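Local coordinates for protein carbonic anhydrase (Porphyridium purpureum, PDB 1DDZ) that probably catalyses the reversible interconversion of carbon dioxide and hydrogencarbonate as a zinc-dependent beta-class carbonic anhydrase, at residues S37-N42 against V376-V381; Y115-L120 against Q205-Q210; A193-Q198 against L399-N404. One frame throughout, in Å; residues are numbered along the deposited sequence.

Contact 1: S37-N42 against V376-V381; sequences SNIFAN and VKRVVV
Arg378 reaches from the strand that begins with it to the start of helix 38-53, where Ser37, Asn38 and Ile39 meet a single atom of its guanidinium, NH2. The arginine chain bends at chi2 (103°) and again at chi3, which turns the group onto the helix end. Asn38 comes to the guanidinium edge: its side chain crosses that of Arg378 at about a right angle, with the amide and guanidinium planes 32° apart, and Asn38 ND2 lies 3.0 Å from Arg378 NH2. Both are donors as modelled, so this is proximity without a hydrogen bond. Ile39 slides past in the opposite direction and lays CG2 3.4 Å from Arg378 NH2. Ser37 OG stands at the guanidinium edge, 3.9 Å from Arg378 NH2, but its own bond runs to the helix: as N-cap it accepts from Ile39 N at 3.2 Å, almost straight at 177°. An alanine here would leave Ile39 N without its capping acceptor and would probably let the first turn fray beside the arginine. With an amide nitrogen and a methyl against NH2, the contact rests on packing, and any charge compensation is more likely to come from Glu462, a weak, long ion-pair partner of Arg378 NE.

Contact 2: Y115-L120 against Q205-Q210; sequences YAVQYL and QELTVQ
With chi1 of Gln205 at 173° and the chain extended beyond CG, the amide is carried out to Val117 on helix 107-119. Leu207, two residues on, also holds CG opposite its backbone N (chi1 -179°), and chi2 then turns CD2 to the same valine. The amide and the leucine methyl thus arrive on Val117 together, one at its backbone and the other at its methyls. Gln205 NE2 donates to Val117 O at 3.4 Å; the bond is weak because it is long, although the N-H points well at the oxygen (164°). The same nitrogen brushes the side chain, with Gln205 NE2 3.7 Å from Val117 CG1. Leu207 meets Val117 at about a right angle and touches both branches: CD2 is 3.9 Å from Val117 CG2 and 4.0 Å from Val117 CG1.

In the alpha/beta fold of the enzyme, helix 107-119 lies against the sheet whose parallel strands 124-130 and 208-214 are neighbours, and the contact forms where residues 205-207 lead into the second of these. Ile125 of the first strand touches both Val117 and Leu207, and helix 195-202 adds Ile196 against Val117 and Ala200 against both Gln205 and Leu207. The segment 115-120 includes a wider pi-type turn over residues 115-119, in which Leu120 N donates to Tyr115 O at 2.9 Å. The far flank of this turn is aromatic: Tyr115 CE1 sits 3.6 Å above the ring of Tyr119, offset toward its rim, while the Tyr115 ring also meets Phe93.

Contact 3: A193-Q198 against L399-N404; sequences ATSIVQ and LGLIDN
Ile196 and Leu401 mark the closest approach of the two backbones, with Ile196 CA 9.0 Å from Leu401 CA, a separation bridged by side chains alone. Ile196 lies in the first turn of helix 195-202, and Leu401 lies close to the start of helix 402-405. Thr194 is the N-cap of helix 195-202, its OG1 accepting from Val197 N at 3.0 Å and 171°. On the other side the backbone around Leu399 and Gly400 is held by two side chains from further along: Asp403 OD2 takes Leu399 N at 2.6 Å through its anti lone pair, and Asn404 ND2 donates to Gly400 O at 2.7 Å, tilted out of the carbonyl plane. Gln114 OE1 receives both Leu401 N and Ile402 N.

The segments belong to different carbonic anhydrase repeats of one chain, so this is packing between the two halves of a tandem protein, consistent with the pairing of separate subunits in dimeric beta-class enzymes. Leu401 supplies a single methyl to the meeting. Chi1 of -55° sets CG beside the backbone N, and a chi2 of 130°, away from the staggered values, turns CD1 to the end of Ile196, whose chain it meets at a slant: Leu401 CD1 is 3.7 Å from Ile196 CD1 and 3.9 Å from Ile196 CG1. The same methyl lies 4.1 Å from Ser195 OG, whose polar partner is instead ND2 of Asn150 of the second subunit. Leu401 also packs on Leu147 of the second subunit, while Leu110 of helix 107-119 flanks it within its own chain.

In the fold
Contact 2 stays within the first carbonic anhydrase repeat, between helix 107-119 and the run into the inner strand 208-214, whereas contact 3 ties the first repeat directly to the second, and contact 1 brings a helix from near the N-terminus onto the second repeat's sheet. Contacts 2 and 3 are neighbours, their centres 11 Å apart, linked by a probable hydrogen bond between Tyr119 OH and Asp403 OD1 at 2.6 Å. Their segments alternate along the chain, helix 195-202 being followed by strand 208-214. Contact 1 lies across the chain's centre, its own centre about 34 Å from the centre of either. In sequence its segments enclose both of contact 2 and alternate with those of contact 3.

Contact 1: S37-N42 against V376-V381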
loop_
_atom_site.group_PDB
_atom_site.type_symbol
_atom_site.label_atom_id
_atom_site.label_comp_id
_atom_site.label_asym_id
_atom_site.label_seq_id
_atom_site.Cartn_x
_atom_site.Cartn_y
_atom_site.Cartn_z
ATOM N N SER A 37 18.572 -11.074 -26.660
ATOM C CA SER A 37 17.324 -10.532 -27.167
ATOM C C SER A 37 17.478 -9.479 -28.266
ATOM O O SER A 37 18.510 -8.806 -28.394
ATOM C CB SER A 37 16.488 -9.969 -26.005
ATOM O OG SER A 37 15.290 -9.338 -26.451
ATOM N N ASN A 38 16.427 -9.338 -29.063
ATOM C CA ASN A 38 16.430 -8.365 -30.130
ATOM C C ASN A 38 16.334 -6.953 -29.550
ATOM O O ASN A 38 16.651 -5.990 -30.238
ATOM C CB ASN A 38 15.350 -8.674 -31.193
ATOM C CG ASN A 38 13.988 -8.069 -30.877
ATOM O OD1 ASN A 38 13.367 -7.448 -31.748
ATOM N ND2 ASN A 38 13.490 -8.294 -29.664
ATOM N N ILE A 39 16.005 -6.830 -28.261
ATOM C CA ILE A 39 15.939 -5.505 -27.656
ATOM C C ILE A 39 17.319 -4.859 -27.612
ATOM O O ILE A 39 17.445 -3.653 -27.723
ATOM C CB ILE A 39 15.301 -5.471 -26.227
ATOM C CG1 ILE A 39 16.069 -6.333 -25.228
ATOM C CG2 ILE A 39 13.832 -5.824 -26.303
ATOM C CD1 ILE A 39 15.723 -5.995 -23.807
ATOM N N PHE A 40 18.358 -5.673 -27.470
ATOM C CA PHE A 40 19.714 -5.149 -27.437
ATOM C C PHE A 40 20.085 -4.704 -28.855
ATOM O O PHE A 40 20.638 -3.631 -29.066
ATOM C CB PHE A 40 20.656 -6.218 -26.902
ATOM C CG PHE A 40 20.382 -6.585 -25.481
ATOM C CD1 PHE A 40 19.816 -7.816 -25.165
ATOM C CD2 PHE A 40 20.672 -5.690 -24.457
ATOM C CE1 PHE A 40 19.542 -8.154 -23.849
ATOM C CE2 PHE A 40 20.406 -6.019 -23.132
ATOM C CZ PHE A 40 19.836 -7.257 -22.828
ATOM N N ALA A 41 19.676 -5.488 -29.838
ATOM C CA ALA A 41 19.925 -5.141 -31.227
ATOM C C ALA A 41 19.190 -3.839 -31.587
ATOM O O ALA A 41 19.712 -2.978 -32.301
ATOM C CB ALA A 41 19.452 -6.271 -32.128
ATOM N N ASN A 42 17.965 -3.710 -31.090
ATOM C CA ASN A 42 17.148 -2.535 -31.358
ATOM C C ASN A 42 17.711 -1.335 -30.636
ATOM O O ASN A 42 17.769 -0.247 -31.187
ATOM C CB ASN A 42 15.696 -2.798 -30.972
ATOM C CG ASN A 42 14.968 -3.594 -32.029
ATOM O OD1 ASN A 42 15.234 -3.425 -33.220
ATOM N ND2 ASN A 42 14.065 -4.469 -31.618
ATOM N N VAL A 376 1.347 -9.547 -22.437
ATOM C CA VAL A 376 2.652 -9.138 -22.974
ATOM C C VAL A 376 3.627 -10.330 -22.948
ATOM O O VAL A 376 3.594 -11.134 -22.023
ATOM C CB VAL A 376 3.259 -7.951 -22.179
ATOM C CG1 VAL A 376 2.397 -6.719 -22.350
ATOM C CG2 VAL A 376 3.423 -8.299 -20.706
ATOM N N LYS A 377 4.507 -10.412 -23.943
ATOM C CA LYS A 377 5.477 -11.508 -24.040
ATOM C C LYS A 377 6.718 -11.311 -23.180
ATOM O O LYS A 377 7.366 -12.279 -22.806
ATOM C CB LYS A 377 5.924 -11.696 -25.490
ATOM C CG LYS A 377 4.785 -11.910 -26.476
ATOM C CD LYS A 377 3.991 -13.189 -26.193
ATOM C CE LYS A 377 2.748 -13.281 -27.078
ATOM N NZ LYS A 377 2.020 -14.573 -26.906
ATOM N N ARG A 378 7.054 -10.058 -22.877
ATOM C CA ARG A 378 8.229 -9.753 -22.066
ATOM C C ARG A 378 7.991 -8.735 -20.984
ATOM O O ARG A 378 7.243 -7.793 -21.169
ATOM C CB ARG A 378 9.354 -9.191 -22.933
ATOM C CG ARG A 378 10.308 -10.227 -23.476
ATOM C CD ARG A 378 10.057 -10.543 -24.948
ATOM N NE ARG A 378 10.992 -9.838 -25.831
ATOM C CZ ARG A 378 10.714 -8.699 -26.462
ATOM N NH1 ARG A 378 9.526 -8.114 -26.315
ATOM N NH2 ARG A 378 11.613 -8.166 -27.278
ATOM N N VAL A 379 8.658 -8.916 -19.856
ATOM C CA VAL A 379 8.588 -7.950 -18.784
ATOM C C VAL A 379 10.046 -7.563 -18.607
ATOM O O VAL A 379 10.893 -8.445 -18.409
ATOM C CB VAL A 379 8.041 -8.545 -17.476
ATOM C CG1 VAL A 379 8.177 -7.533 -16.344
ATOM C CG2 VAL A 379 6.561 -8.934 -17.656
ATOM N N VAL A 380 10.347 -6.277 -18.750
ATOM C CA VAL A 380 11.710 -5.787 -18.598
ATOM C C VAL A 380 11.876 -4.920 -17.355
ATOM O O VAL A 380 11.100 -3.995 -17.163
ATOM C CB VAL A 380 12.133 -4.943 -19.839
ATOM C CG1 VAL A 380 13.546 -4.368 -19.654
ATOM C CG2 VAL A 380 12.071 -5.789 -21.105
ATOM N N VAL A 381 12.812 -5.266 -16.469
ATOM C CA VAL A 381 13.095 -4.434 -15.291
ATOM C C VAL A 381 14.369 -3.674 -15.682
ATOM O O VAL A 381 15.414 -4.286 -15.953
ATOM C CB VAL A 381 13.353 -5.246 -13.970
ATOM C CG1 VAL A 381 13.762 -4.302 -12.845
ATOM C CG2 VAL A 381 12.102 -6.018 -13.546
#

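Contact 2: Y115-L120 against Q205-Q210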
loop_
_atom_site.group_PDB
_atom_site.type_symbol
_atom_site.label_atom_id
_atom_site.label_comp_id
_atom_site.label_asym_id
_atom_site.label_seq_id
_atom_site.Cartn_x
_atom_site.Cartn_y
_atom_site.Cartn_z
ATOM N N TYR A 115 10.285 12.308 -2.898
ATOM C CA TYR A 115 11.605 12.400 -3.514
ATOM C C TYR A 115 11.619 13.640 -4.419
ATOM O O TYR A 115 12.500 14.490 -4.297
ATOM C CB TYR A 115 11.911 11.137 -4.332
ATOM C CG TYR A 115 13.320 11.082 -4.863
ATOM C CD1 TYR A 115 14.371 10.636 -4.057
ATOM C CD2 TYR A 115 13.606 11.459 -6.174
ATOM C CE1 TYR A 115 15.681 10.562 -4.543
ATOM C CE2 TYR A 115 14.909 11.393 -6.679
ATOM C CZ TYR A 115 15.948 10.942 -5.857
ATOM O OH TYR A 115 17.243 10.867 -6.338
ATOM N N ALA A 116 10.616 13.766 -5.284
ATOM C CA ALA A 116 10.505 14.905 -6.193
ATOM C C ALA A 116 10.469 16.242 -5.444
ATOM O O ALA A 116 11.162 17.192 -5.815
ATOM C CB ALA A 116 9.243 14.768 -7.072
ATOM N N VAL A 117 9.682 16.311 -4.376
ATOM C CA VAL A 117 9.546 17.546 -3.601
ATOM C C VAL A 117 10.701 17.873 -2.643
ATOM O O VAL A 117 11.191 19.000 -2.631
ATOM C CB VAL A 117 8.188 17.563 -2.836
ATOM C CG1 VAL A 117 8.071 18.817 -1.959
ATOM C CG2 VAL A 117 7.016 17.490 -3.849
ATOM N N GLN A 118 11.116 16.913 -1.829
ATOM C CA GLN A 118 12.197 17.149 -0.880
ATOM C C GLN A 118 13.590 16.927 -1.454
ATOM O O GLN A 118 14.492 17.698 -1.177
ATOM C CB GLN A 118 12.038 16.298 0.387
ATOM C CG GLN A 118 11.201 16.906 1.520
ATOM C CD GLN A 118 9.800 16.318 1.560
ATOM O OE1 GLN A 118 9.256 15.948 0.523
ATOM N NE2 GLN A 118 9.235 16.171 2.750
ATOM N N TYR A 119 13.801 15.843 -2.188
ATOM C CA TYR A 119 15.123 15.609 -2.742
ATOM C C TYR A 119 15.373 16.515 -3.953
ATOM O O TYR A 119 16.290 17.320 -3.954
ATOM C CB TYR A 119 15.304 14.139 -3.144
ATOM C CG TYR A 119 15.688 13.171 -2.023
ATOM C CD1 TYR A 119 14.728 12.627 -1.167
ATOM C CD2 TYR A 119 17.023 12.800 -1.820
ATOM C CE1 TYR A 119 15.092 11.734 -0.124
ATOM C CE2 TYR A 119 17.405 11.898 -0.767
ATOM C CZ TYR A 119 16.423 11.376 0.084
ATOM O OH TYR A 119 16.682 10.586 1.209
ATOM N N LEU A 120 14.518 16.423 -4.967
ATOM C CA LEU A 120 14.697 17.205 -6.188
ATOM C C LEU A 120 14.241 18.660 -6.157
ATOM O O LEU A 120 14.620 19.446 -7.018
ATOM C CB LEU A 120 14.049 16.483 -7.374
ATOM C CG LEU A 120 14.571 15.060 -7.597
ATOM C CD1 LEU A 120 13.952 14.440 -8.826
ATOM C CD2 LEU A 120 16.082 15.109 -7.749
ATOM N N GLN A 205 7.104 26.804 0.400
ATOM C CA GLN A 205 7.847 26.315 -0.765
ATOM C C GLN A 205 6.997 26.476 -2.026
ATOM O O GLN A 205 5.816 26.126 -2.041
ATOM C CB GLN A 205 8.253 24.841 -0.575
ATOM C CG GLN A 205 8.887 24.194 -1.803
ATOM C CD GLN A 205 9.436 22.833 -1.500
ATOM O OE1 GLN A 205 9.632 22.489 -0.331
ATOM N NE2 GLN A 205 9.694 22.044 -2.535
ATOM N N GLU A 206 7.618 26.983 -3.084
ATOM C CA GLU A 206 6.949 27.206 -4.356
ATOM C C GLU A 206 6.653 25.844 -4.969
ATOM O O GLU A 206 7.581 25.126 -5.357
ATOM C CB GLU A 206 7.882 27.981 -5.277
ATOM C CG GLU A 206 7.191 28.900 -6.249
ATOM C CD GLU A 206 7.005 30.317 -5.702
ATOM O OE1 GLU A 206 6.752 30.489 -4.485
ATOM O OE2 GLU A 206 7.116 31.267 -6.509
ATOM N N LEU A 207 5.375 25.489 -5.061
ATOM C CA LEU A 207 4.987 24.186 -5.596
ATOM C C LEU A 207 3.549 24.185 -6.104
ATOM O O LEU A 207 2.583 24.259 -5.316
ATOM C CB LEU A 207 5.147 23.101 -4.504
ATOM C CG LEU A 207 4.832 21.625 -4.805
ATOM C CD1 LEU A 207 5.745 21.104 -5.907
ATOM C CD2 LEU A 207 5.026 20.804 -3.542
ATOM N N THR A 208 3.398 24.077 -7.416
ATOM C CA THR A 208 2.066 24.027 -8.010
ATOM C C THR A 208 1.629 22.604 -8.340
ATOM O O THR A 208 2.457 21.749 -8.633
ATOM C CB THR A 208 2.007 24.799 -9.324
ATOM O OG1 THR A 208 2.965 24.256 -10.236
ATOM C CG2 THR A 208 2.281 26.280 -9.082
ATOM N N VAL A 209 0.335 22.336 -8.251
ATOM C CA VAL A 209 -0.164 21.036 -8.630
ATOM C C VAL A 209 -1.222 21.349 -9.651
ATOM O O VAL A 209 -2.119 22.129 -9.381
ATOM C CB VAL A 209 -0.792 20.265 -7.476
ATOM C CG1 VAL A 209 -1.139 18.832 -7.948
ATOM C CG2 VAL A 209 0.144 20.242 -6.288
ATOM N N GLN A 210 -1.119 20.760 -10.830
ATOM C CA GLN A 210 -2.079 21.011 -11.879
ATOM C C GLN A 210 -2.505 19.738 -12.582
ATOM O O GLN A 210 -1.728 18.784 -12.683
ATOM C CB GLN A 210 -1.470 22.011 -12.866
ATOM C CG GLN A 210 -1.534 21.629 -14.325
ATOM C CD GLN A 210 -1.782 22.818 -15.237
ATOM O OE1 GLN A 210 -0.954 23.705 -15.364
ATOM N NE2 GLN A 210 -2.939 22.836 -15.876
#

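Contact 3: A193-Q198 against L399-N404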
loop_
_atom_site.group_PDB
_atom_site.type_symbol
_atom_site.label_atom_id
_atom_site.label_comp_id
_atom_site.label_asym_id
_atom_site.label_seq_id
_atom_site.Cartn_x
_atom_site.Cartn_y
_atom_site.Cartn_z
ATOM N N ALA A 193 -3.488 17.268 -1.003
ATOM C CA ALA A 193 -3.832 16.831 0.337
ATOM C C ALA A 193 -2.759 16.000 1.048
ATOM O O ALA A 193 -2.864 15.812 2.261
ATOM C CB ALA A 193 -5.173 16.072 0.313
ATOM N N THR A 194 -1.737 15.526 0.327
ATOM C CA THR A 194 -0.672 14.731 0.954
ATOM C C THR A 194 0.051 15.547 2.012
ATOM O O THR A 194 0.138 16.784 1.904
ATOM C CB THR A 194 0.416 14.279 -0.051
ATOM O OG1 THR A 194 1.045 15.434 -0.613
ATOM C CG2 THR A 194 -0.176 13.390 -1.156
ATOM N N SER A 195 0.627 14.862 2.996
ATOM C CA SER A 195 1.385 15.539 4.051
ATOM C C SER A 195 2.564 16.293 3.398
ATOM O O SER A 195 2.905 17.404 3.762
ATOM C CB SER A 195 1.901 14.507 5.063
ATOM O OG SER A 195 2.557 13.426 4.413
ATOM N N ILE A 196 3.103 15.700 2.339
ATOM C CA ILE A 196 4.232 16.244 1.590
ATOM C C ILE A 196 3.928 17.632 1.001
ATOM O O ILE A 196 4.649 18.592 1.261
ATOM C CB ILE A 196 4.645 15.253 0.472
ATOM C CG1 ILE A 196 5.042 13.912 1.098
ATOM C CG2 ILE A 196 5.735 15.847 -0.388
ATOM C CD1 ILE A 196 4.808 12.734 0.212
ATOM N N VAL A 197 2.846 17.743 0.229
ATOM C CA VAL A 197 2.482 19.025 -0.354
ATOM C C VAL A 197 1.940 20.001 0.711
ATOM O O VAL A 197 2.181 21.213 0.616
ATOM C CB VAL A 197 1.517 18.852 -1.512
ATOM C CG1 VAL A 197 1.118 20.201 -2.078
ATOM C CG2 VAL A 197 2.156 18.010 -2.593
ATOM N N GLN A 198 1.253 19.492 1.737
ATOM C CA GLN A 198 0.777 20.376 2.806
ATOM C C GLN A 198 1.972 20.952 3.597
ATOM O O GLN A 198 2.035 22.149 3.850
ATOM C CB GLN A 198 -0.204 19.661 3.745
ATOM C CG GLN A 198 -1.584 19.437 3.127
ATOM C CD GLN A 198 -2.325 20.744 2.787
ATOM O OE1 GLN A 198 -2.691 21.498 3.668
ATOM N NE2 GLN A 198 -2.580 20.979 1.509
ATOM N N LEU A 399 13.175 10.939 5.856
ATOM C CA LEU A 399 11.866 11.237 5.299
ATOM C C LEU A 399 10.948 10.015 5.362
ATOM O O LEU A 399 11.208 8.977 4.730
ATOM C CB LEU A 399 12.001 11.762 3.866
ATOM C CG LEU A 399 12.915 12.987 3.762
ATOM C CD1 LEU A 399 13.082 13.477 2.321
ATOM C CD2 LEU A 399 12.380 14.074 4.669
ATOM N N GLY A 400 9.844 10.188 6.086
ATOM C CA GLY A 400 8.867 9.140 6.320
ATOM C C GLY A 400 8.395 8.283 5.173
ATOM O O GLY A 400 8.152 7.092 5.358
ATOM N N LEU A 401 8.256 8.848 3.986
ATOM C CA LEU A 401 7.775 8.034 2.888
ATOM C C LEU A 401 8.869 7.522 1.965
ATOM O O LEU A 401 8.969 6.319 1.729
ATOM C CB LEU A 401 6.660 8.774 2.133
ATOM C CG LEU A 401 5.617 9.127 3.206
ATOM C CD1 LEU A 401 5.224 10.567 3.149
ATOM C CD2 LEU A 401 4.431 8.223 3.169
ATOM N N ILE A 402 9.729 8.416 1.493
ATOM C CA ILE A 402 10.774 8.012 0.583
ATOM C C ILE A 402 11.837 7.149 1.251
ATOM O O ILE A 402 12.202 6.104 0.714
ATOM C CB ILE A 402 11.405 9.224 -0.140
ATOM C CG1 ILE A 402 12.463 8.752 -1.128
ATOM C CG2 ILE A 402 12.007 10.216 0.847
ATOM C CD1 ILE A 402 11.940 7.926 -2.227
ATOM N N ASP A 403 12.225 7.479 2.477
ATOM C CA ASP A 403 13.279 6.700 3.114
ATOM C C ASP A 403 12.902 5.323 3.644
ATOM O O ASP A 403 13.760 4.456 3.765
ATOM C CB ASP A 403 14.087 7.560 4.087
ATOM C CG ASP A 403 14.700 8.794 3.387
ATOM O OD1 ASP A 403 15.275 8.665 2.280
ATOM O OD2 ASP A 403 14.572 9.915 3.915
ATOM N N ASN A 404 11.612 5.083 3.892
ATOM C CA ASN A 404 11.176 3.741 4.304
ATOM C C ASN A 404 11.036 2.872 3.050
ATOM O O ASN A 404 11.386 1.689 3.030
ATOM C CB ASN A 404 9.911 3.806 5.148
ATOM C CG ASN A 404 10.202 4.331 6.525
ATOM O OD1 ASN A 404 11.148 3.885 7.171
ATOM N ND2 ASN A 404 9.467 5.362 6.950
#